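Local coordinates for protein BamaA.19900.a (Balamuthia mandrillaris, PDB 6VZZ) that phosphorylates glucose to glucose 6-phosphate, probably with ATP as the phosphate donor, the first step of glucose use in the cell, at the interface of chains A and B. Residues are numbered along the deposited sequence; one frame, centred on the assembly and turned at random. Chains: chain A/B, BamaA.19900.a.

Contact 1 and contact 2 are neighbouring patches of one two-fold symmetric interface between chains A and B. The centres of their C-alpha atoms lie about 7 Å apart. They share A:Glu252, A:His253 and A:Ala254, from the loop that follows helix 234-249. In contact 1 this loop meets the B chain around 359-363; in contact 2 it meets the B turn 228-231. One water lies in both contacts. The loop of A is thus held between two separate segments of B, and the twin set repeats with the chains exchanged. This would suit a dimer, though the structure alone does not prove one in solution.

Contact 1: the interface of chains A and B. Residues chain A 249, 252-254, 256; chain B 359-361, 363.
A:His253 lays one face of its imidazole over the backbone that joins B:His360 to B:Pro361. The peptide carbon C of B:His360 packs over the middle of that face, 3.9 Å from the ring centroid. The peptide nitrogen of B:Pro361 sits over the same face. The pyrrolidine ring of B:Pro361 packs between the tyrosine ring of A:Tyr249 and CB of A:His253. CB of B:Pro361 meets CE1 of A:Tyr249 at 3.6 Å, and the two side chains cross at about a right angle. CD of B:Pro361 lies 4.0 Å from CB of A:His253.

In this patch the polar links between the chains run through water. The carboxylate of B:Asp359 uses both oxygens. OD1 of B:Asp359 meets one water at 2.9 Å, and that water also meets the backbone N of A:Ala254. OD2 of B:Asp359 meets a second water at 2.7 Å. The carbonyl O of A:Glu252 lies 3.0 Å from this second water. The carboxylate lies alongside the histidine, its plane turned 55° from the ring. OD1 is at the ring edge near CD2, but this approach is modelled too short to be given weight.

A:His253 has CG anti to its carbonyl carbon (chi1 -61°), which carries the ring to the B backbone. B:Lys363, the first residue of helix 363-366, reaches across the histidine with a chain bent at chi3. Its ammonium NZ, on B:Lys363, ends 3.7 Å from NE2 of A:His253, near but not bonded. A:Glu256 lies at the other margin of the patch. The carboxylate oxygen OE2 of A:Glu256 stands 3.6 Å from CE1 of the B:His360 ring.

Contact 2: the interface of chains A and B. Residues chain A 245, 250-254; chain B 228-231.
A:Lys251 has a left-handed backbone conformation (phi 68°), as does A:Asn250 before it, and this turn after helix 234-249 brings its carbonyl O to the backbone N of B:Ala230. N of B:Ala230 gives a hydrogen bond to O of A:Lys251 at 2.9 Å, with an angle of 164° at the hydrogen. B:Pro229 and B:Ala230 form a tight turn between B:Gly228 and B:Asn231, and the turn offers this N-H to chain A.

The side chains pack around the bond. CB of A:Lys251 meets the methyl CB of B:Ala230 at 3.7 Å. Beyond CG the chain of A:Lys251 is extended and crosses the ring of B:Pro229 at about a right angle, with its CD 3.9 Å from the proline CB. Elsewhere on the ring, CD of B:Pro229 lies 3.4 Å from the hydroxyl OG of A:Ser245.

That serine has a second task. OG of A:Ser245 is anti to the backbone N (chi1 179°) and gives a hydrogen bond to the carbonyl O of A:His253 at 2.7 Å. The bond ties the loop back to helix 234-249 and probably helps to steady the surface against which the B turn packs. B:Gly228 has no side chain, and its CA lies 4.0 Å from CA of A:His253, backbone against backbone.

A:Asn250, which borders the patch, also belongs to a calcium site in this crystal; the ion may come from crystallisation. At the far side of the turn, the water seated at the carbonyl of A:Glu252 links the chains again. The backbone N of B:Gly228 meets it at 2.9 Å, and the side-chain amide ND2 of B:Asn231 reaches the same water at 3.1 Å.

Contact 1: the interface of chains A and B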
loop_
_atom_site.group_PDB
_atom_site.type_symbol
_atom_site.label_atom_id
_atom_site.label_comp_id
_atom_site.label_asym_id
_atom_site.label_seq_id
_atom_site.Cartn_x
_atom_site.Cartn_y
_atom_site.Cartn_z
ATOM N N TYR A 249 0.675 -5.742 -24.551
ATOM C CA TYR A 249 0.213 -7.018 -24.023
ATOM C C TYR A 249 -0.735 -7.748 -24.962
ATOM O O TYR A 249 -1.257 -8.805 -24.587
ATOM C CB TYR A 249 -0.486 -6.813 -22.661
ATOM C CG TYR A 249 0.334 -5.999 -21.682
ATOM C CD1 TYR A 249 1.571 -6.466 -21.226
ATOM C CD2 TYR A 249 -0.118 -4.771 -21.208
ATOM C CE1 TYR A 249 2.331 -5.743 -20.339
ATOM C CE2 TYR A 249 0.646 -4.033 -20.309
ATOM C CZ TYR A 249 1.871 -4.533 -19.886
ATOM O OH TYR A 249 2.650 -3.822 -19.011
ATOM N N GLU A 252 -4.185 -8.642 -23.627
ATOM C CA GLU A 252 -4.422 -9.723 -22.682
ATOM C C GLU A 252 -4.422 -9.258 -21.225
ATOM O O GLU A 252 -5.031 -9.923 -20.384
ATOM C CB GLU A 252 -3.394 -10.835 -22.900
ATOM N N HIS A 253 -3.794 -8.125 -20.905
ATOM C CA HIS A 253 -3.750 -7.625 -19.537
ATOM C C HIS A 253 -4.176 -6.167 -19.496
ATOM O O HIS A 253 -4.021 -5.433 -20.476
ATOM C CB HIS A 253 -2.343 -7.726 -18.898
ATOM C CG HIS A 253 -1.808 -9.120 -18.800
ATOM N ND1 HIS A 253 -0.612 -9.498 -19.373
ATOM C CD2 HIS A 253 -2.294 -10.222 -18.185
ATOM C CE1 HIS A 253 -0.389 -10.777 -19.126
ATOM N NE2 HIS A 253 -1.393 -11.239 -18.405
ATOM N N ALA A 254 -4.712 -5.760 -18.345
ATOM C CA ALA A 254 -4.893 -4.346 -18.052
ATOM C C ALA A 254 -3.538 -3.709 -17.783
ATOM O O ALA A 254 -2.701 -4.282 -17.080
ATOM C CB ALA A 254 -5.808 -4.166 -16.843
ATOM N N GLU A 256 -0.341 -1.379 -16.596
ATOM C CA GLU A 256 0.161 -0.857 -15.333
ATOM C C GLU A 256 0.195 0.657 -15.397
ATOM O O GLU A 256 0.287 1.249 -16.476
ATOM C CB GLU A 256 1.574 -1.370 -15.027
ATOM C CG GLU A 256 1.802 -2.843 -15.274
ATOM C CD GLU A 256 3.228 -3.262 -14.968
ATOM O OE1 GLU A 256 4.118 -2.381 -14.924
ATOM O OE2 GLU A 256 3.459 -4.474 -14.758
ATOM N N ASP B 359 -3.341 -13.028 -13.238
ATOM C CA ASP B 359 -3.589 -12.251 -14.456
ATOM C C ASP B 359 -2.913 -10.885 -14.306
ATOM O O ASP B 359 -3.525 -9.877 -13.930
ATOM C CB ASP B 359 -5.094 -12.142 -14.689
ATOM C CG ASP B 359 -5.469 -11.315 -15.917
ATOM O OD1 ASP B 359 -4.616 -10.622 -16.499
ATOM O OD2 ASP B 359 -6.655 -11.368 -16.310
ATOM N N HIS B 360 -1.618 -10.847 -14.622
ATOM C CA HIS B 360 -0.829 -9.632 -14.458
ATOM C C HIS B 360 0.430 -9.740 -15.300
ATOM O O HIS B 360 0.981 -10.837 -15.444
ATOM C CB HIS B 360 -0.463 -9.396 -12.982
ATOM C CG HIS B 360 -0.127 -7.970 -12.669
ATOM N ND1 HIS B 360 1.118 -7.430 -12.913
ATOM C CD2 HIS B 360 -0.878 -6.968 -12.149
ATOM C CE1 HIS B 360 1.119 -6.157 -12.563
ATOM N NE2 HIS B 360 -0.076 -5.853 -12.088
ATOM N N PRO B 361 0.913 -8.632 -15.872
ATOM C CA PRO B 361 2.194 -8.688 -16.604
ATOM C C PRO B 361 3.345 -9.155 -15.735
ATOM O O PRO B 361 4.275 -9.806 -16.231
ATOM C CB PRO B 361 2.410 -7.240 -17.067
ATOM C CG PRO B 361 1.069 -6.582 -16.973
ATOM C CD PRO B 361 0.267 -7.307 -15.939
ATOM N N LYS B 363 3.297 -11.439 -13.441
ATOM C CA LYS B 363 2.827 -12.628 -12.737
ATOM C C LYS B 363 3.987 -13.430 -12.165
ATOM O O LYS B 363 3.840 -14.068 -11.116
ATOM C CB LYS B 363 1.961 -13.489 -13.660
ATOM C CG LYS B 363 2.693 -14.487 -14.499
ATOM C CD LYS B 363 1.738 -15.142 -15.485
ATOM C CE LYS B 363 1.363 -14.182 -16.620
ATOM N NZ LYS B 363 0.008 -14.478 -17.186
HETATM O O HOH W 1 -5.105 -7.804 -16.277
HETATM O O HOH W 2 -7.264 -9.809 -18.394
#

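Contact 2: the interface of chains A and B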
loop_
_atom_site.group_PDB
_atom_site.type_symbol
_atom_site.label_atom_id
_atom_site.label_comp_id
_atom_site.label_asym_id
_atom_site.label_seq_id
_atom_site.Cartn_x
_atom_site.Cartn_y
_atom_site.Cartn_z
ATOM N N SER A 245 -2.767 -1.337 -24.071
ATOM C CA SER A 245 -2.880 -2.756 -23.768
ATOM C C SER A 245 -2.628 -3.593 -25.005
ATOM O O SER A 245 -2.041 -4.676 -24.923
ATOM C CB SER A 245 -4.253 -3.069 -23.191
ATOM O OG SER A 245 -4.365 -4.453 -22.932
ATOM N N ASN A 250 -0.977 -7.215 -26.162
ATOM C CA ASN A 250 -1.898 -7.821 -27.122
ATOM C C ASN A 250 -3.298 -7.920 -26.523
ATOM O O ASN A 250 -4.023 -8.891 -26.746
ATOM C CB ASN A 250 -1.387 -9.189 -27.578
ATOM C CG ASN A 250 -1.647 -9.450 -29.034
ATOM O OD1 ASN A 250 -2.412 -10.340 -29.384
ATOM N ND2 ASN A 250 -1.011 -8.672 -29.901
ATOM N N LYS A 251 -3.656 -6.917 -25.718
ATOM C CA LYS A 251 -4.945 -6.771 -25.043
ATOM C C LYS A 251 -5.185 -7.820 -23.958
ATOM O O LYS A 251 -6.286 -7.868 -23.386
ATOM C CB LYS A 251 -6.113 -6.779 -26.037
ATOM C CG LYS A 251 -6.159 -5.537 -26.925
ATOM C CD LYS A 251 -7.488 -5.395 -27.672
ATOM C CE LYS A 251 -7.455 -4.215 -28.642
ATOM N NZ LYS A 251 -8.816 -3.646 -28.947
ATOM N N GLU A 252 -4.185 -8.642 -23.627
ATOM C CA GLU A 252 -4.422 -9.723 -22.682
ATOM C C GLU A 252 -4.422 -9.258 -21.225
ATOM O O GLU A 252 -5.031 -9.923 -20.384
ATOM C CB GLU A 252 -3.394 -10.835 -22.900
ATOM N N HIS A 253 -3.794 -8.125 -20.905
ATOM C CA HIS A 253 -3.750 -7.625 -19.537
ATOM C C HIS A 253 -4.176 -6.167 -19.496
ATOM O O HIS A 253 -4.021 -5.433 -20.476
ATOM C CB HIS A 253 -2.343 -7.726 -18.898
ATOM C CG HIS A 253 -1.808 -9.120 -18.800
ATOM N ND1 HIS A 253 -0.612 -9.498 -19.373
ATOM C CD2 HIS A 253 -2.294 -10.222 -18.185
ATOM C CE1 HIS A 253 -0.389 -10.777 -19.126
ATOM N NE2 HIS A 253 -1.393 -11.239 -18.405
ATOM N N ALA A 254 -4.712 -5.760 -18.345
ATOM C CA ALA A 254 -4.893 -4.346 -18.052
ATOM C C ALA A 254 -3.538 -3.709 -17.783
ATOM O O ALA A 254 -2.701 -4.282 -17.080
ATOM C CB ALA A 254 -5.808 -4.166 -16.843
ATOM N N GLY B 228 -8.094 -7.120 -18.943
ATOM C CA GLY B 228 -7.615 -6.855 -20.275
ATOM C C GLY B 228 -8.738 -6.868 -21.297
ATOM O O GLY B 228 -9.685 -7.661 -21.215
ATOM N N PRO B 229 -8.644 -5.978 -22.289
ATOM C CA PRO B 229 -9.710 -5.878 -23.304
ATOM C C PRO B 229 -10.004 -7.172 -24.049
ATOM O O PRO B 229 -11.122 -7.333 -24.551
ATOM C CB PRO B 229 -9.179 -4.797 -24.253
ATOM C CG PRO B 229 -8.317 -3.925 -23.360
ATOM C CD PRO B 229 -7.674 -4.870 -22.377
ATOM N N ALA B 230 -9.057 -8.102 -24.130
ATOM C CA ALA B 230 -9.291 -9.381 -24.790
ATOM C C ALA B 230 -9.808 -10.456 -23.842
ATOM O O ALA B 230 -10.120 -11.558 -24.299
ATOM C CB ALA B 230 -8.006 -9.876 -25.461
ATOM N N ASN B 231 -9.880 -10.174 -22.542
ATOM C CA ASN B 231 -10.446 -11.127 -21.596
ATOM C C ASN B 231 -11.909 -11.395 -21.940
ATOM O O ASN B 231 -12.643 -10.488 -22.338
ATOM C CB ASN B 231 -10.315 -10.566 -20.176
ATOM C CG ASN B 231 -10.581 -11.598 -19.098
ATOM O OD1 ASN B 231 -11.710 -12.045 -18.910
ATOM N ND2 ASN B 231 -9.543 -11.946 -18.351
HETATM O O HOH W 3 -7.264 -9.809 -18.394
#